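Local coordinates for cellulose hydrolase (Bacillus licheniformis, PDB 4YZT), which hydrolyses internal beta-1,4-glucosidic bonds of cellulose as a tri-modular endoglucanase of glycoside hydrolase family 5, and is seen here with cellotetraose, at residues A[179-183]-A[213-218]; A[191-197]-A[217-221]; A[439-445]-A[530-536]; A[468-472]-A[513-517]. All coordinates share one frame. Residue numbers count along the deposited sequence, not the author numbering.

Contact 1: residues A[179-183]-A[213-218]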
loop_
_atom_site.group_PDB
_atom_site.type_symbol
_atom_site.label_atom_id
_atom_site.label_comp_id
_atom_site.label_asym_id
_atom_site.label_seq_id
_atom_site.Cartn_x
_atom_site.Cartn_y
_atom_site.Cartn_z
ATOM N N LEU A 179 -15.778 -24.183 1.806
ATOM C CA LEU A 179 -14.775 -25.045 2.430
ATOM C C LEU A 179 -15.145 -26.533 2.274
ATOM O O LEU A 179 -14.285 -27.362 1.971
ATOM C CB LEU A 179 -14.596 -24.688 3.903
ATOM C CG LEU A 179 -13.609 -25.564 4.675
ATOM C CD1 LEU A 179 -12.184 -25.329 4.183
ATOM C CD2 LEU A 179 -13.718 -25.312 6.167
ATOM N N ASN A 180 -16.424 -26.866 2.454
ATOM C CA ASN A 180 -16.884 -28.253 2.303
ATOM C C ASN A 180 -16.681 -28.756 0.879
ATOM O O ASN A 180 -16.261 -29.895 0.654
ATOM C CB ASN A 180 -18.360 -28.398 2.699
ATOM C CG ASN A 180 -18.566 -28.372 4.211
ATOM O OD1 ASN A 180 -17.612 -28.511 4.976
ATOM N ND2 ASN A 180 -19.812 -28.194 4.643
ATOM N N ILE A 181 -16.965 -27.896 -0.085
ATOM C CA ILE A 181 -16.702 -28.231 -1.479
ATOM C C ILE A 181 -15.213 -28.520 -1.716
ATOM O O ILE A 181 -14.859 -29.517 -2.342
ATOM C CB ILE A 181 -17.186 -27.101 -2.401
ATOM C CG1 ILE A 181 -18.701 -27.217 -2.591
ATOM C CG2 ILE A 181 -16.452 -27.130 -3.743
ATOM C CD1 ILE A 181 -19.327 -25.961 -3.073
ATOM N N ILE A 182 -14.349 -27.658 -1.194
ATOM C CA ILE A 182 -12.905 -27.859 -1.330
ATOM C C ILE A 182 -12.465 -29.179 -0.671
ATOM O O ILE A 182 -11.778 -30.002 -1.284
ATOM C CB ILE A 182 -12.132 -26.668 -0.729
ATOM C CG1 ILE A 182 -12.313 -25.447 -1.632
ATOM C CG2 ILE A 182 -10.654 -27.009 -0.590
ATOM C CD1 ILE A 182 -11.878 -24.098 -1.039
ATOM N N ARG A 183 -12.876 -29.384 0.576
ATOM C CA ARG A 183 -12.530 -30.613 1.285
ATOM C C ARG A 183 -13.035 -31.849 0.546
ATOM O O ARG A 183 -12.337 -32.857 0.454
ATOM C CB ARG A 183 -13.089 -30.590 2.706
ATOM C CG ARG A 183 -12.464 -29.508 3.584
ATOM C CD ARG A 183 -10.950 -29.681 3.694
ATOM N NE ARG A 183 -10.382 -28.681 4.596
ATOM C CZ ARG A 183 -9.301 -27.948 4.337
ATOM N NH1 ARG A 183 -8.629 -28.106 3.193
ATOM N NH2 ARG A 183 -8.892 -27.056 5.232
ATOM N N PRO A 213 -15.103 -21.798 10.715
ATOM C CA PRO A 213 -15.623 -23.111 10.329
ATOM C C PRO A 213 -14.985 -24.204 11.188
ATOM O O PRO A 213 -13.870 -24.026 11.698
ATOM C CB PRO A 213 -15.201 -23.257 8.865
ATOM C CG PRO A 213 -14.910 -21.858 8.390
ATOM C CD PRO A 213 -14.476 -21.074 9.592
ATOM N N ASP A 214 -15.690 -25.315 11.348
ATOM C CA ASP A 214 -15.184 -26.448 12.112
ATOM C C ASP A 214 -14.197 -27.260 11.278
ATOM O O ASP A 214 -14.563 -28.256 10.655
ATOM C CB ASP A 214 -16.347 -27.327 12.578
ATOM C CG ASP A 214 -15.926 -28.345 13.619
ATOM O OD1 ASP A 214 -14.874 -28.128 14.266
ATOM O OD2 ASP A 214 -16.659 -29.347 13.801
ATOM N N ASP A 215 -12.943 -26.827 11.280
ATOM C CA ASP A 215 -11.930 -27.356 10.381
ATOM C C ASP A 215 -10.587 -26.991 10.985
ATOM O O ASP A 215 -10.393 -25.848 11.391
ATOM C CB ASP A 215 -12.100 -26.761 8.983
ATOM C CG ASP A 215 -11.153 -27.356 7.950
ATOM O OD1 ASP A 215 -9.925 -27.135 8.052
ATOM O OD2 ASP A 215 -11.653 -28.016 7.006
ATOM N N ASP A 216 -9.662 -27.942 11.070
ATOM C CA ASP A 216 -8.402 -27.640 11.739
ATOM C C ASP A 216 -7.267 -27.303 10.770
ATOM O O ASP A 216 -6.106 -27.288 11.168
ATOM C CB ASP A 216 -7.994 -28.797 12.665
ATOM C CG ASP A 216 -7.925 -30.113 11.952
ATOM O OD1 ASP A 216 -7.915 -31.156 12.640
ATOM O OD2 ASP A 216 -7.885 -30.114 10.706
ATOM N N ARG A 217 -7.604 -27.020 9.511
ATOM C CA ARG A 217 -6.623 -26.501 8.555
ATOM C C ARG A 217 -7.123 -25.204 7.895
ATOM O O ARG A 217 -7.164 -25.080 6.661
ATOM C CB ARG A 217 -6.285 -27.555 7.489
ATOM C CG ARG A 217 -5.732 -28.874 8.061
ATOM C CD ARG A 217 -4.242 -28.781 8.363
ATOM N NE ARG A 217 -3.440 -28.638 7.152
ATOM C CZ ARG A 217 -2.154 -28.296 7.139
ATOM N NH1 ARG A 217 -1.505 -28.193 5.988
ATOM N NH2 ARG A 217 -1.513 -28.054 8.275
ATOM N N ILE A 218 -7.509 -24.235 8.719
ATOM C CA ILE A 218 -7.913 -22.934 8.187
ATOM C C ILE A 218 -6.985 -21.848 8.689
ATOM O O ILE A 218 -6.317 -22.011 9.699
ATOM C CB ILE A 218 -9.366 -22.547 8.561
ATOM C CG1 ILE A 218 -9.587 -22.603 10.073
ATOM C CG2 ILE A 218 -10.378 -23.438 7.838
ATOM C CD1 ILE A 218 -10.950 -22.048 10.495
#
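In the (beta/alpha)8 barrel of this family 5 hydrolase, an outer helix, 168-184, meets the loop that leads into strand 218-224. Leu179 and Arg183, one helical turn apart and tied by the backbone bond from Arg183 N to Leu179 O (2.8 Å), point toward that loop and supply all of the surface that 179-183 buries here. Arg183 suits the place because its guanidinium offers several donors in one plane. NE reaches Asp215 OD2 at 2.8 Å and NH2 reaches Asp215 OD1 at 3.0 Å, so the carboxylate is held by both oxygens in a bidentate salt bridge. The remaining donor, NH1, turns to the backbone oxygens of Asn189 and Arg192, which ties the end of the helix to the approach to strand 194-196 as well. Leu179 supplies the apolar half: its CD2 lies 3.7 Å from Pro213 CB and 4.2 Å from Ile218 CG2, and it also touches Asp215 OD2 at 3.5 Å. Pro213, a compact apolar residue in the loop, fits against the leucine. Asp215, with a carboxylate short enough to accept from the backbone N two residues on, completes an Asx turn through the bond from Arg217 N to Asp215 OD1 (2.7 Å), which helps orient the carboxylate. Arg183 NH2 adds a weak hydrogen bond to Arg217 O, 3.0 Å away with an N-H...O angle of only 122°.

Contact 2: residues A[191-197]-A[217-221]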
loop_
_atom_site.group_PDB
_atom_site.type_symbol
_atom_site.label_atom_id
_atom_site.label_comp_id
_atom_site.label_asym_id
_atom_site.label_seq_id
_atom_site.Cartn_x
_atom_site.Cartn_y
_atom_site.Cartn_z
ATOM N N GLN A 191 -6.240 -31.449 3.142
ATOM C CA GLN A 191 -5.440 -30.797 4.169
ATOM C C GLN A 191 -4.937 -29.414 3.777
ATOM O O GLN A 191 -4.246 -28.755 4.564
ATOM C CB GLN A 191 -4.243 -31.682 4.536
ATOM C CG GLN A 191 -4.638 -33.036 5.113
ATOM C CD GLN A 191 -5.366 -32.900 6.437
ATOM O OE1 GLN A 191 -4.982 -32.097 7.295
ATOM N NE2 GLN A 191 -6.426 -33.680 6.612
ATOM N N ARG A 192 -5.277 -28.957 2.575
ATOM C CA ARG A 192 -4.774 -27.666 2.113
ATOM C C ARG A 192 -5.238 -26.538 3.034
ATOM O O ARG A 192 -6.365 -26.561 3.536
ATOM C CB ARG A 192 -5.215 -27.395 0.673
ATOM C CG ARG A 192 -4.554 -26.161 0.066
ATOM C CD ARG A 192 -4.878 -26.004 -1.412
ATOM N NE ARG A 192 -4.611 -27.230 -2.140
ATOM C CZ ARG A 192 -3.399 -27.644 -2.503
ATOM N NH1 ARG A 192 -2.324 -26.933 -2.198
ATOM N NH2 ARG A 192 -3.266 -28.783 -3.159
ATOM N N LEU A 193 -4.353 -25.587 3.303
ATOM C CA LEU A 193 -4.743 -24.420 4.095
ATOM C C LEU A 193 -5.760 -23.580 3.317
ATOM O O LEU A 193 -5.550 -23.258 2.154
ATOM C CB LEU A 193 -3.518 -23.586 4.478
ATOM C CG LEU A 193 -2.567 -24.286 5.460
ATOM C CD1 LEU A 193 -1.338 -23.432 5.707
ATOM C CD2 LEU A 193 -3.284 -24.606 6.778
ATOM N N VAL A 194 -6.880 -23.261 3.963
ATOM C CA VAL A 194 -7.929 -22.470 3.349
ATOM C C VAL A 194 -8.148 -21.202 4.174
ATOM O O VAL A 194 -8.317 -21.266 5.399
ATOM C CB VAL A 194 -9.255 -23.276 3.232
ATOM C CG1 VAL A 194 -10.374 -22.400 2.678
ATOM C CG2 VAL A 194 -9.043 -24.499 2.351
ATOM N N ILE A 195 -8.138 -20.053 3.502
ATOM C CA ILE A 195 -8.176 -18.762 4.181
ATOM C C ILE A 195 -9.575 -18.158 4.175
ATOM O O ILE A 195 -10.150 -17.940 3.113
ATOM C CB ILE A 195 -7.199 -17.770 3.515
ATOM C CG1 ILE A 195 -5.780 -18.366 3.466
ATOM C CG2 ILE A 195 -7.182 -16.434 4.270
ATOM C CD1 ILE A 195 -4.891 -17.718 2.392
ATOM N N VAL A 196 -10.095 -17.865 5.364
ATOM C CA VAL A 196 -11.438 -17.312 5.523
ATOM C C VAL A 196 -11.421 -16.060 6.387
ATOM O O VAL A 196 -10.522 -15.866 7.214
ATOM C CB VAL A 196 -12.417 -18.342 6.162
ATOM C CG1 VAL A 196 -12.764 -19.435 5.168
ATOM C CG2 VAL A 196 -11.817 -18.942 7.443
ATOM N N GLY A 197 -12.426 -15.205 6.209
ATOM C CA GLY A 197 -12.551 -14.046 7.073
ATOM C C GLY A 197 -13.996 -13.641 7.227
ATOM O O GLY A 197 -14.887 -14.387 6.830
ATOM N N ARG A 217 -7.604 -27.020 9.511
ATOM C CA ARG A 217 -6.623 -26.501 8.555
ATOM C C ARG A 217 -7.123 -25.204 7.895
ATOM O O ARG A 217 -7.164 -25.080 6.661
ATOM C CB ARG A 217 -6.285 -27.555 7.489
ATOM C CG ARG A 217 -5.732 -28.874 8.061
ATOM C CD ARG A 217 -4.242 -28.781 8.363
ATOM N NE ARG A 217 -3.440 -28.638 7.152
ATOM C CZ ARG A 217 -2.154 -28.296 7.139
ATOM N NH1 ARG A 217 -1.505 -28.193 5.988
ATOM N NH2 ARG A 217 -1.513 -28.054 8.275
ATOM N N ILE A 218 -7.509 -24.235 8.719
ATOM C CA ILE A 218 -7.913 -22.934 8.187
ATOM C C ILE A 218 -6.985 -21.848 8.689
ATOM O O ILE A 218 -6.317 -22.011 9.699
ATOM C CB ILE A 218 -9.366 -22.547 8.561
ATOM C CG1 ILE A 218 -9.587 -22.603 10.073
ATOM C CG2 ILE A 218 -10.378 -23.438 7.838
ATOM C CD1 ILE A 218 -10.950 -22.048 10.495
ATOM N N VAL A 219 -6.950 -20.748 7.944
ATOM C CA VAL A 219 -6.189 -19.547 8.288
ATOM C C VAL A 219 -7.180 -18.380 8.277
ATOM O O VAL A 219 -8.071 -18.320 7.409
ATOM C CB VAL A 219 -5.034 -19.306 7.297
ATOM C CG1 VAL A 219 -4.301 -17.981 7.592
ATOM C CG2 VAL A 219 -4.057 -20.469 7.349
ATOM N N LEU A 220 -7.066 -17.475 9.246
ATOM C CA LEU A 220 -7.977 -16.329 9.294
ATOM C C LEU A 220 -7.322 -15.133 8.616
ATOM O O LEU A 220 -6.095 -15.033 8.585
ATOM C CB LEU A 220 -8.356 -15.987 10.736
ATOM C CG LEU A 220 -8.857 -17.166 11.582
ATOM C CD1 LEU A 220 -9.323 -16.692 12.955
ATOM C CD2 LEU A 220 -9.947 -17.958 10.857
ATOM N N THR A 221 -8.130 -14.223 8.077
ATOM C CA THR A 221 -7.570 -13.066 7.401
ATOM C C THR A 221 -8.359 -11.792 7.666
ATOM O O THR A 221 -9.550 -11.828 7.978
ATOM C CB THR A 221 -7.485 -13.303 5.869
ATOM O OG1 THR A 221 -6.595 -12.345 5.265
ATOM C CG2 THR A 221 -8.873 -13.247 5.220
HETATM O O HOH W 1 -1.582 -28.552 3.604
#
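Strands 194-196 and 218-221 run side by side in the parallel barrel, where alternate backbone groups satisfy each other. Val194 N donates to Arg217 O (3.3 Å), Val219 N to Val194 O (2.9 Å) and Val196 N to Val219 O (2.9 Å); Thr221 N to Val196 O (3.0 Å) is weak. The backbone of Ile195 turns instead to Phe157 and Ile159, that of Leu220 to Pro266 and Ile268. Before the strands, Arg217 NE donates to Gln191 O (2.7 Å), Arg217 NH1 does so weakly (3.1 Å), and a water bridges Gln191 O (2.8 Å) and Arg217 NH1 (2.4 Å). The long arginine reaches this carbonyl while Leu193 CD2 covers one guanidinium face, 3.9 Å from Arg217 CZ. The buried charge of Arg192 is accommodated by Asn189 OD1 at NE and by backbone oxygens, including Leu155 O and Lys151 O, at NH1 and NH2. Thr221 OG1 is satisfied by Ile268 O. Branched residues suit the extended backbone: Ile195 CG1 packs on Val219 CB (4.0 Å), Val196 CG2 on Leu220 CD2 (4.0 Å). This is the beta-alpha-beta unit completed by helix 203-208; strands 155-158 and 267-272 flank the pair, and helix 168-184 packs against Val194 and Val196.

Contact 3: residues A[439-445]-A[530-536]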
loop_
_atom_site.group_PDB
_atom_site.type_symbol
_atom_site.label_atom_id
_atom_site.label_comp_id
_atom_site.label_asym_id
_atom_site.label_seq_id
_atom_site.Cartn_x
_atom_site.Cartn_y
_atom_site.Cartn_z
ATOM N N SER A 439 -0.913 31.907 -12.705
ATOM C CA SER A 439 -1.466 31.573 -11.395
ATOM C C SER A 439 -2.955 31.880 -11.316
ATOM O O SER A 439 -3.572 31.735 -10.254
ATOM C CB SER A 439 -0.725 32.322 -10.288
ATOM O OG SER A 439 0.571 31.791 -10.101
ATOM N N GLU A 440 -3.525 32.314 -12.435
ATOM C CA GLU A 440 -4.960 32.552 -12.516
ATOM C C GLU A 440 -5.527 31.896 -13.766
ATOM O O GLU A 440 -5.026 32.114 -14.873
ATOM C CB GLU A 440 -5.278 34.051 -12.519
ATOM C CG GLU A 440 -6.750 34.345 -12.779
ATOM C CD GLU A 440 -7.050 35.829 -12.844
ATOM O OE1 GLU A 440 -6.772 36.534 -11.849
ATOM O OE2 GLU A 440 -7.569 36.285 -13.889
ATOM N N PHE A 441 -6.583 31.103 -13.596
ATOM C CA PHE A 441 -7.192 30.392 -14.713
ATOM C C PHE A 441 -8.686 30.663 -14.742
ATOM O O PHE A 441 -9.321 30.755 -13.699
ATOM C CB PHE A 441 -6.936 28.885 -14.609
ATOM C CG PHE A 441 -5.485 28.514 -14.697
ATOM C CD1 PHE A 441 -4.664 28.599 -13.572
ATOM C CD2 PHE A 441 -4.941 28.078 -15.895
ATOM C CE1 PHE A 441 -3.324 28.263 -13.653
ATOM C CE2 PHE A 441 -3.603 27.736 -15.978
ATOM C CZ PHE A 441 -2.797 27.823 -14.857
ATOM N N THR A 442 -9.246 30.793 -15.933
ATOM C CA THR A 442 -10.684 30.953 -16.066
ATOM C C THR A 442 -11.229 29.705 -16.729
ATOM O O THR A 442 -10.700 29.247 -17.743
ATOM C CB THR A 442 -11.045 32.208 -16.867
ATOM O OG1 THR A 442 -10.554 33.359 -16.174
ATOM C CG2 THR A 442 -12.573 32.344 -17.048
ATOM N N ILE A 443 -12.263 29.137 -16.122
ATOM C CA ILE A 443 -12.900 27.939 -16.637
ATOM C C ILE A 443 -14.365 28.222 -16.979
ATOM O O ILE A 443 -15.094 28.820 -16.187
ATOM C CB ILE A 443 -12.802 26.792 -15.626
ATOM C CG1 ILE A 443 -11.338 26.357 -15.497
ATOM C CG2 ILE A 443 -13.687 25.621 -16.035
ATOM C CD1 ILE A 443 -11.132 25.146 -14.663
ATOM N N SER A 444 -14.773 27.807 -18.172
ATOM C CA SER A 444 -16.171 27.830 -18.562
ATOM C C SER A 444 -16.831 26.518 -18.135
ATOM O O SER A 444 -16.367 25.429 -18.501
ATOM C CB SER A 444 -16.296 28.048 -20.064
ATOM O OG SER A 444 -17.627 27.831 -20.492
ATOM N N GLN A 445 -17.908 26.624 -17.360
ATOM C CA GLN A 445 -18.577 25.441 -16.794
ATOM C C GLN A 445 -19.089 24.473 -17.857
ATOM O O GLN A 445 -19.112 23.257 -17.651
ATOM C CB GLN A 445 -19.752 25.855 -15.911
ATOM C CG GLN A 445 -19.391 26.736 -14.739
ATOM C CD GLN A 445 -20.608 27.114 -13.914
ATOM O OE1 GLN A 445 -21.262 28.127 -14.176
ATOM N NE2 GLN A 445 -20.910 26.310 -12.903
ATOM N N VAL A 530 -3.259 29.280 -6.428
ATOM C CA VAL A 530 -3.833 29.388 -7.764
ATOM C C VAL A 530 -5.295 29.781 -7.662
ATOM O O VAL A 530 -6.071 29.125 -6.955
ATOM C CB VAL A 530 -3.731 28.058 -8.557
ATOM C CG1 VAL A 530 -4.361 28.215 -9.943
ATOM C CG2 VAL A 530 -2.276 27.600 -8.661
ATOM N N LYS A 531 -5.670 30.838 -8.373
ATOM C CA LYS A 531 -7.057 31.289 -8.391
ATOM C C LYS A 531 -7.758 30.758 -9.626
ATOM O O LYS A 531 -7.194 30.762 -10.713
ATOM C CB LYS A 531 -7.126 32.820 -8.332
ATOM C CG LYS A 531 -6.625 33.367 -7.002
ATOM C CD LYS A 531 -6.951 34.827 -6.806
ATOM C CE LYS A 531 -6.583 35.260 -5.391
ATOM N NZ LYS A 531 -7.355 34.511 -4.349
ATOM N N VAL A 532 -8.983 30.277 -9.458
ATOM C CA VAL A 532 -9.737 29.780 -10.599
ATOM C C VAL A 532 -11.052 30.548 -10.714
ATOM O O VAL A 532 -11.882 30.519 -9.799
ATOM C CB VAL A 532 -9.994 28.258 -10.489
ATOM C CG1 VAL A 532 -10.877 27.774 -11.622
ATOM C CG2 VAL A 532 -8.661 27.493 -10.481
ATOM N N LYS A 533 -11.210 31.258 -11.829
ATOM C CA LYS A 533 -12.419 32.023 -12.108
ATOM C C LYS A 533 -13.426 31.171 -12.880
ATOM O O LYS A 533 -13.053 30.361 -13.732
ATOM C CB LYS A 533 -12.093 33.291 -12.907
ATOM C CG LYS A 533 -10.965 34.136 -12.342
ATOM C CD LYS A 533 -11.279 34.642 -10.950
ATOM C CE LYS A 533 -10.100 35.417 -10.383
ATOM N NZ LYS A 533 -10.220 35.651 -8.914
ATOM N N ILE A 534 -14.704 31.366 -12.582
ATOM C CA ILE A 534 -15.768 30.590 -13.202
ATOM C C ILE A 534 -16.645 31.458 -14.105
ATOM O O ILE A 534 -17.114 32.516 -13.688
ATOM C CB ILE A 534 -16.650 29.907 -12.122
ATOM C CG1 ILE A 534 -15.842 28.849 -11.376
ATOM C CG2 ILE A 534 -17.886 29.283 -12.743
ATOM C CD1 ILE A 534 -15.167 27.858 -12.304
ATOM N N THR A 535 -16.843 31.023 -15.348
ATOM C CA THR A 535 -17.823 31.638 -16.246
ATOM C C THR A 535 -18.829 30.573 -16.685
ATOM O O THR A 535 -18.578 29.385 -16.484
ATOM C CB THR A 535 -17.163 32.247 -17.489
ATOM O OG1 THR A 535 -16.432 31.227 -18.177
ATOM C CG2 THR A 535 -16.237 33.389 -17.108
ATOM N N PRO A 536 -19.971 30.982 -17.275
ATOM C CA PRO A 536 -20.881 29.967 -17.819
ATOM C C PRO A 536 -20.230 29.097 -18.896
ATOM O O PRO A 536 -19.348 29.550 -19.632
ATOM C CB PRO A 536 -22.015 30.797 -18.426
ATOM C CG PRO A 536 -21.989 32.078 -17.686
ATOM C CD PRO A 536 -20.545 32.339 -17.376
ATOM O OXT PRO A 536 -20.583 27.922 -19.056
#
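At the chain terminus, Ser444 OG donates to Pro536 O, part of the C-terminal carboxylate, at 2.6 Å; a small hydroxyl at the strand end can reach it directly. The motif is a parallel strand pair, 440-444 with 530-535, at one side of a four-stranded mixed sheet. Its backbone bonds alternate: Lys531 N to Ser439 O (3.0 Å), Phe441 N to Lys531 O (3.0 Å), Lys533 N to Phe441 O (2.7 Å), Ile443 N to Lys533 O (2.8 Å), Thr535 N to Ile443 O (2.9 Å) and Gln445 N to Thr535 O (3.0 Å). The sheet is two-faced. Glu440, Thr442, Lys531 and Lys533 occupy the more exposed face, where polar groups can meet solvent; Lys531 NZ bonds to Thr516 OG1. The other carries apolar Phe441, Ile443, Val532 and Ile534, with Phe441 reaching Leu452 and Ile454 of strand 452-457. Here Ile443 CD1 lies 4.0 Å from Val532 CG1, and the Phe441 ring turns its edge to Val530, CD1 to CG1 being 3.7 Å.

Contact 4: residues A[468-472]-A[513-517]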
loop_
_atom_site.group_PDB
_atom_site.type_symbol
_atom_site.label_atom_id
_atom_site.label_comp_id
_atom_site.label_asym_id
_atom_site.label_seq_id
_atom_site.Cartn_x
_atom_site.Cartn_y
_atom_site.Cartn_z
ATOM N N GLY A 468 -9.001 23.753 -1.325
ATOM C CA GLY A 468 -9.753 24.606 -2.225
ATOM C C GLY A 468 -10.906 25.258 -1.497
ATOM O O GLY A 468 -11.657 24.587 -0.791
ATOM N N VAL A 469 -11.041 26.568 -1.688
ATOM C CA VAL A 469 -11.960 27.401 -0.922
ATOM C C VAL A 469 -12.779 28.276 -1.871
ATOM O O VAL A 469 -12.247 28.776 -2.863
ATOM C CB VAL A 469 -11.170 28.275 0.082
ATOM C CG1 VAL A 469 -12.008 29.381 0.634
ATOM C CG2 VAL A 469 -10.581 27.416 1.205
ATOM N N VAL A 470 -14.072 28.439 -1.591
ATOM C CA VAL A 470 -14.890 29.354 -2.373
ATOM C C VAL A 470 -14.625 30.771 -1.876
ATOM O O VAL A 470 -14.747 31.044 -0.683
ATOM C CB VAL A 470 -16.386 29.024 -2.270
ATOM C CG1 VAL A 470 -17.197 29.931 -3.184
ATOM C CG2 VAL A 470 -16.628 27.545 -2.594
ATOM N N ASP A 471 -14.247 31.667 -2.783
ATOM C CA ASP A 471 -13.849 33.017 -2.390
ATOM C C ASP A 471 -14.947 33.785 -1.631
ATOM O O ASP A 471 -14.688 34.370 -0.583
ATOM C CB ASP A 471 -13.427 33.829 -3.616
ATOM C CG ASP A 471 -12.084 33.409 -4.173
ATOM O OD1 ASP A 471 -11.420 32.523 -3.587
ATOM O OD2 ASP A 471 -11.671 33.989 -5.203
ATOM N N SER A 472 -16.165 33.797 -2.162
ATOM C CA SER A 472 -17.209 34.642 -1.584
ATOM C C SER A 472 -17.640 34.192 -0.194
ATOM O O SER A 472 -18.103 35.005 0.602
ATOM C CB SER A 472 -18.430 34.697 -2.503
ATOM O OG SER A 472 -19.017 33.416 -2.637
ATOM N N SER A 513 -18.411 29.265 -8.284
ATOM C CA SER A 513 -17.996 30.661 -8.383
ATOM C C SER A 513 -16.492 30.734 -8.163
ATOM O O SER A 513 -15.859 29.713 -7.900
ATOM C CB SER A 513 -18.750 31.538 -7.373
ATOM O OG SER A 513 -18.464 31.164 -6.031
ATOM N N ASP A 514 -15.920 31.929 -8.278
ATOM C CA ASP A 514 -14.471 32.090 -8.179
ATOM C C ASP A 514 -13.886 31.459 -6.897
ATOM O O ASP A 514 -14.385 31.669 -5.788
ATOM C CB ASP A 514 -14.111 33.572 -8.267
ATOM C CG ASP A 514 -14.525 34.189 -9.590
ATOM O OD1 ASP A 514 -14.998 33.452 -10.489
ATOM O OD2 ASP A 514 -14.370 35.418 -9.734
ATOM N N SER A 515 -12.836 30.664 -7.068
ATOM C CA SER A 515 -12.263 29.881 -5.966
ATOM C C SER A 515 -10.746 29.980 -5.952
ATOM O O SER A 515 -10.119 30.323 -6.963
ATOM C CB SER A 515 -12.678 28.404 -6.066
ATOM O OG SER A 515 -14.094 28.279 -6.057
ATOM N N THR A 516 -10.167 29.686 -4.793
ATOM C CA THR A 516 -8.730 29.760 -4.602
ATOM C C THR A 516 -8.221 28.400 -4.141
ATOM O O THR A 516 -8.732 27.843 -3.167
ATOM C CB THR A 516 -8.351 30.847 -3.566
ATOM O OG1 THR A 516 -8.771 32.133 -4.044
ATOM C CG2 THR A 516 -6.846 30.864 -3.322
ATOM N N PHE A 517 -7.235 27.865 -4.858
ATOM C CA PHE A 517 -6.605 26.601 -4.493
ATOM C C PHE A 517 -5.202 26.837 -3.973
ATOM O O PHE A 517 -4.438 27.605 -4.557
ATOM C CB PHE A 517 -6.569 25.645 -5.683
ATOM C CG PHE A 517 -7.925 25.192 -6.116
ATOM C CD1 PHE A 517 -8.458 24.016 -5.626
ATOM C CD2 PHE A 517 -8.676 25.960 -6.997
ATOM C CE1 PHE A 517 -9.740 23.611 -6.009
ATOM C CE2 PHE A 517 -9.937 25.561 -7.393
ATOM C CZ PHE A 517 -10.471 24.387 -6.893
HETATM O O HOH W 2 -10.496 33.278 -7.349
HETATM O O HOH W 3 -16.756 32.935 -4.902
#
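Antiparallel pairing joins the end of strand 462-470 to the start of strand 515-522 in a four-stranded mixed sheet. Among the backbone hydrogen bonds, Val469 and Thr516 form a hydrogen-bonded pair, Val469 N to Thr516 O and Thr516 N to Val469 O both being 3.0 Å; Asp471 N to Asp514 O (3.0 Å) extends the pairing past the strand. Among side chains, the short Asp471 just past the strand end brings OD1 to the threonine hydroxyl, Thr516 OG1, which donates to it at 2.7 Å. Thr516 OG1 also bonds to Lys531 NZ. Two waters reinforce the join: one donates to Asp471 OD2 and Ser515 O, the other accepts from Ser472 N, donates to Asp514 O and bonds to Ser513 OG. In the packing, Val470 CG1 lies 3.4 Å from Ser513 OG, a small side chain that also serves the water. Gly468 suits its non-hydrogen-bonded site opposite Phe517, since a CB there would clash with Phe517 CE1; Gly468 CA instead sits 3.7 Å from Phe517 CD1.

The four contacts form two clusters on opposite sides of the chain's centre. Contacts 1 and 2 come first along the chain, with centres 8 Å apart; they share Arg217 and Ile218, and Arg183 of contact 1 bonds to Arg192 of contact 2. Together they join a helix, two strands and a loop of the (beta/alpha)8 barrel. Contacts 3 and 4, centres 10 Å apart, lie in one mixed sheet of the C-terminal region, where strands 515-522 and 527-535 are neighbours; the segments of contact 4 fall between those of contact 3 in sequence. The centres of contacts 1 and 2 lie 52 to 60 Å from those of contacts 3 and 4, consistent with different modules of a tri-modular enzyme.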